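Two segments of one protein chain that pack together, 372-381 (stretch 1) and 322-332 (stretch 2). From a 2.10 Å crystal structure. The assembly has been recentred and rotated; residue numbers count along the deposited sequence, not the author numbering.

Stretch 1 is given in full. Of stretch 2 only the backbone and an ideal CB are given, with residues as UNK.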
# COMPACT_ATOMS: atom_id res chain seq x y z
N SER A 372 -8.10 -2.11 -14.29
CA SER A 372 -8.26 -1.08 -15.30
C SER A 372 -8.93 0.13 -14.65
O SER A 372 -9.65 -0.02 -13.66
CB SER A 372 -9.07 -1.59 -16.50
OG SER A 372 -10.45 -1.44 -16.26
N SER A 373 -8.70 1.34 -15.19
CA SER A 373 -9.34 2.51 -14.60
C SER A 373 -10.86 2.36 -14.54
O SER A 373 -11.48 2.70 -13.52
CB SER A 373 -8.93 3.81 -15.29
OG SER A 373 -9.15 3.75 -16.66
N ARG A 374 -11.45 1.80 -15.59
CA ARG A 374 -12.88 1.55 -15.59
C ARG A 374 -13.30 0.59 -14.46
O ARG A 374 -14.34 0.80 -13.86
CB ARG A 374 -13.36 1.02 -16.94
CG ARG A 374 -14.82 0.59 -16.90
CD ARG A 374 -15.23 -0.19 -18.15
NE ARG A 374 -14.58 -1.50 -18.27
CZ ARG A 374 -14.44 -2.14 -19.42
NH1 ARG A 374 -14.89 -1.59 -20.53
NH2 ARG A 374 -13.84 -3.32 -19.48
N ASP A 375 -12.50 -0.44 -14.19
CA ASP A 375 -12.77 -1.37 -13.09
C ASP A 375 -12.77 -0.66 -11.75
O ASP A 375 -13.58 -0.96 -10.89
CB ASP A 375 -11.71 -2.48 -13.01
CG ASP A 375 -11.66 -3.36 -14.25
OD1 ASP A 375 -12.70 -3.54 -14.92
OD2 ASP A 375 -10.57 -3.92 -14.55
N LEU A 376 -11.85 0.29 -11.57
CA LEU A 376 -11.81 1.04 -10.32
C LEU A 376 -13.07 1.92 -10.15
O LEU A 376 -13.63 1.98 -9.05
CB LEU A 376 -10.51 1.84 -10.19
CG LEU A 376 -9.41 1.02 -9.49
CD1 LEU A 376 -9.17 -0.36 -10.10
CD2 LEU A 376 -8.12 1.79 -9.32
N ILE A 377 -13.51 2.60 -11.22
CA ILE A 377 -14.74 3.42 -11.14
C ILE A 377 -15.91 2.51 -10.77
O ILE A 377 -16.64 2.78 -9.81
CB ILE A 377 -15.05 4.14 -12.48
CG1 ILE A 377 -13.98 5.20 -12.80
CG2 ILE A 377 -16.44 4.79 -12.48
CD1 ILE A 377 -13.73 6.20 -11.69
N GLU A 378 -16.05 1.40 -11.49
CA GLU A 378 -17.16 0.47 -11.23
C GLU A 378 -17.07 -0.08 -9.82
O GLU A 378 -18.07 -0.18 -9.13
CB GLU A 378 -17.20 -0.64 -12.28
CG GLU A 378 -17.68 -0.13 -13.64
CD GLU A 378 -17.60 -1.18 -14.76
OE1 GLU A 378 -17.40 -2.38 -14.47
OE2 GLU A 378 -17.76 -0.79 -15.95
N GLY A 379 -15.86 -0.42 -9.37
CA GLY A 379 -15.66 -0.92 -8.01
C GLY A 379 -16.07 0.10 -6.94
O GLY A 379 -16.62 -0.26 -5.90
N PHE A 380 -15.77 1.37 -7.18
CA PHE A 380 -16.20 2.41 -6.25
C PHE A 380 -17.71 2.58 -6.23
O PHE A 380 -18.30 2.67 -5.16
CB PHE A 380 -15.51 3.75 -6.53
CG PHE A 380 -14.14 3.86 -5.92
CD1 PHE A 380 -13.98 3.89 -4.54
CD2 PHE A 380 -13.02 3.98 -6.73
CE1 PHE A 380 -12.71 4.00 -3.97
CE2 PHE A 380 -11.76 4.09 -6.18
CZ PHE A 380 -11.61 4.10 -4.80
N LYS A 381 -18.32 2.60 -7.41
CA LYS A 381 -19.78 2.59 -7.54
C LYS A 381 -20.45 1.47 -6.73
O LYS A 381 -21.52 1.67 -6.17
CB LYS A 381 -20.19 2.43 -9.01
CG LYS A 381 -20.27 3.71 -9.82
CD LYS A 381 -20.86 3.43 -11.20
CE LYS A 381 -20.65 4.63 -12.12
NZ LYS A 381 -20.40 4.18 -13.51
N UNK A 322 -5.93 11.64 -19.21
CA UNK A 322 -4.63 11.20 -18.72
C UNK A 322 -4.57 9.67 -18.71
O UNK A 322 -3.50 9.07 -18.87
CB UNK A 322 -4.36 11.76 -17.32
N UNK A 323 -5.74 9.05 -18.55
CA UNK A 323 -5.89 7.61 -18.40
C UNK A 323 -7.03 7.15 -19.31
O UNK A 323 -8.05 7.83 -19.39
CB UNK A 323 -6.16 7.23 -16.94
N UNK A 324 -6.83 6.04 -20.01
CA UNK A 324 -7.90 5.38 -20.81
C UNK A 324 -8.64 4.30 -20.02
O UNK A 324 -8.04 3.65 -19.17
CB UNK A 324 -7.30 4.76 -22.07
N UNK A 325 -9.95 4.11 -20.28
CA UNK A 325 -10.76 3.15 -19.54
C UNK A 325 -10.09 1.79 -19.32
O UNK A 325 -10.21 1.23 -18.23
CB UNK A 325 -12.08 2.94 -20.28
N UNK A 326 -9.39 1.28 -20.34
CA UNK A 326 -8.80 -0.06 -20.26
C UNK A 326 -7.35 -0.13 -19.76
O UNK A 326 -6.83 -1.23 -19.57
CB UNK A 326 -8.86 -0.70 -21.65
N UNK A 327 -6.71 1.02 -19.56
CA UNK A 327 -5.37 1.10 -18.97
C UNK A 327 -5.37 0.55 -17.56
O UNK A 327 -6.26 0.88 -16.76
CB UNK A 327 -4.86 2.54 -18.97
N UNK A 328 -4.35 -0.24 -17.24
CA UNK A 328 -4.17 -0.75 -15.89
C UNK A 328 -3.51 0.33 -15.04
O UNK A 328 -2.50 0.92 -15.42
CB UNK A 328 -3.34 -2.03 -15.89
N UNK A 329 -4.11 0.62 -13.89
CA UNK A 329 -3.62 1.64 -13.02
C UNK A 329 -3.48 1.09 -11.60
O UNK A 329 -4.11 0.09 -11.25
CB UNK A 329 -4.55 2.86 -13.05
N UNK A 330 -2.61 1.71 -10.82
CA UNK A 330 -2.51 1.42 -9.42
C UNK A 330 -3.02 2.67 -8.72
O UNK A 330 -2.44 3.76 -8.87
CB UNK A 330 -1.09 1.05 -9.00
N UNK A 331 -4.13 2.54 -8.00
CA UNK A 331 -4.55 3.61 -7.12
C UNK A 331 -3.91 3.34 -5.76
O UNK A 331 -4.31 2.41 -5.04
CB UNK A 331 -6.07 3.70 -7.03
N UNK A 332 -2.91 4.14 -5.42
CA UNK A 332 -2.19 3.99 -4.16
C UNK A 332 -2.85 4.81 -3.08
O UNK A 332 -3.11 5.98 -3.29
CB UNK A 332 -0.72 4.40 -4.31

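At position 322 the ideal CB has nothing of stretch 1 within 5.5 Å, so the contact sets no preference; the residue is Glu322, poorly ordered. Position 323 has an extended backbone (phi/psi -134/137) and a CB directed toward stretch 1, 4.6 Å from Ser373 OG. A small or branched aliphatic side chain would suit; Ile323 brings CG2 to 3.3 Å from Ser373 OG.

The CB of position 324 points away, and many residues would fit, particularly polar ones. What stretch 1 uses here is the backbone: the deposited Asp324 accepts a hydrogen bond from Ser373 OG through its carbonyl O (2.7 Å). The same carbonyl closes a type I turn that ends at 327.

Position 325 follows in that turn with phi -45 and psi -40, angles that proline adopts readily, although alanine, serine or glutamate would also be plausible. Its CB points away yet lies 4.1 Å from Arg374 CB, leaving room for a compact side chain. Pro325 occupies it, and its carbonyl O faces the start of the helix, accepting from Arg374 N at 3.0 Å.

Position 326 (-93/-6) also directs its CB away, but the long Arg374 side chain extends along this side. A residue long enough to turn back could lie against the guanidinium, whether aliphatic, aromatic or acidic. Leu326 does so, its CD2 lying over one face of the guanidinium, 3.5 Å from Arg374 NH2.

At 327 the CB points sideways, and a side chain able to accept from the turn's backbone would be favoured: Asp, Asn, Ser or Thr. In Asp327, OD2 accepts from Asp324 N (2.8 Å), while the backbone O receives Ser373 N at 2.9 Å.

Position 328 pairs with Ser372 in an antiparallel, non-hydrogen-bonded bridge. Its CB points away, and beta-branched residues suit the strand; it is Val328.

The CB of 329 points sideways, 5.3 Å from Leu376 CD2, so an aliphatic side chain reaching toward the helix is expected, with Val, Leu, Ile or Met all reasonable. Ile329 sends CD1 to 3.8 Å from Ser373 CB and 3.9 Å from Leu376 CD2.

Position 330 points away and is unconstrained here; it is Ser330. Position 331 turns back toward the helix, its CB 3.6 Å from Leu376 CD2 and the Phe380 ring beyond, which calls for Leu, Ile or Met. Leu331 CD2 meets the ring edge 3.5 Å from Phe380 CE2. Position 332, out of reach, is Ser332.

Stretch 2 322-332: EIDPLDVISLS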
# COMPACT_ATOMS: atom_id res chain seq x y z
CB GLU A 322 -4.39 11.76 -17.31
CG GLU A 322 -4.25 13.28 -17.27
CD GLU A 322 -4.02 13.81 -15.86
OE1 GLU A 322 -4.78 13.44 -14.94
OE2 GLU A 322 -3.07 14.62 -15.68
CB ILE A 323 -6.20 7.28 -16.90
CG1 ILE A 323 -5.02 7.62 -16.00
CG2 ILE A 323 -6.61 5.83 -16.71
CD1 ILE A 323 -3.73 6.89 -16.32
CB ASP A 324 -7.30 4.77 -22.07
CG ASP A 324 -6.84 5.82 -23.07
OD1 ASP A 324 -7.18 7.02 -22.89
OD2 ASP A 324 -6.15 5.45 -24.04
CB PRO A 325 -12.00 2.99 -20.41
CG PRO A 325 -12.18 4.35 -21.02
CD PRO A 325 -10.80 4.96 -21.15
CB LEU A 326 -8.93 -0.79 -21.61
CG LEU A 326 -10.36 -1.02 -22.13
CD1 LEU A 326 -10.34 -1.58 -23.56
CD2 LEU A 326 -11.14 -1.95 -21.22
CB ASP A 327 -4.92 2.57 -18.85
CG ASP A 327 -4.50 3.18 -20.18
OD1 ASP A 327 -4.11 2.42 -21.07
OD2 ASP A 327 -4.53 4.43 -20.29
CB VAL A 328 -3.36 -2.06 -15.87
CG1 VAL A 328 -3.01 -2.46 -14.44
CG2 VAL A 328 -4.16 -3.20 -16.53
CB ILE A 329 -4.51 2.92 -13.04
CG1 ILE A 329 -5.93 2.63 -12.59
CG2 ILE A 329 -4.54 3.56 -14.44
CD1 ILE A 329 -6.69 3.90 -12.21
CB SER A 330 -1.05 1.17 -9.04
OG SER A 330 -0.90 1.14 -7.62
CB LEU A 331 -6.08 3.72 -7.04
CG LEU A 331 -6.74 4.49 -5.89
CD1 LEU A 331 -6.35 5.96 -5.87
CD2 LEU A 331 -8.25 4.36 -6.01
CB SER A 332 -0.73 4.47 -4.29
OG SER A 332 0.04 3.59 -5.09
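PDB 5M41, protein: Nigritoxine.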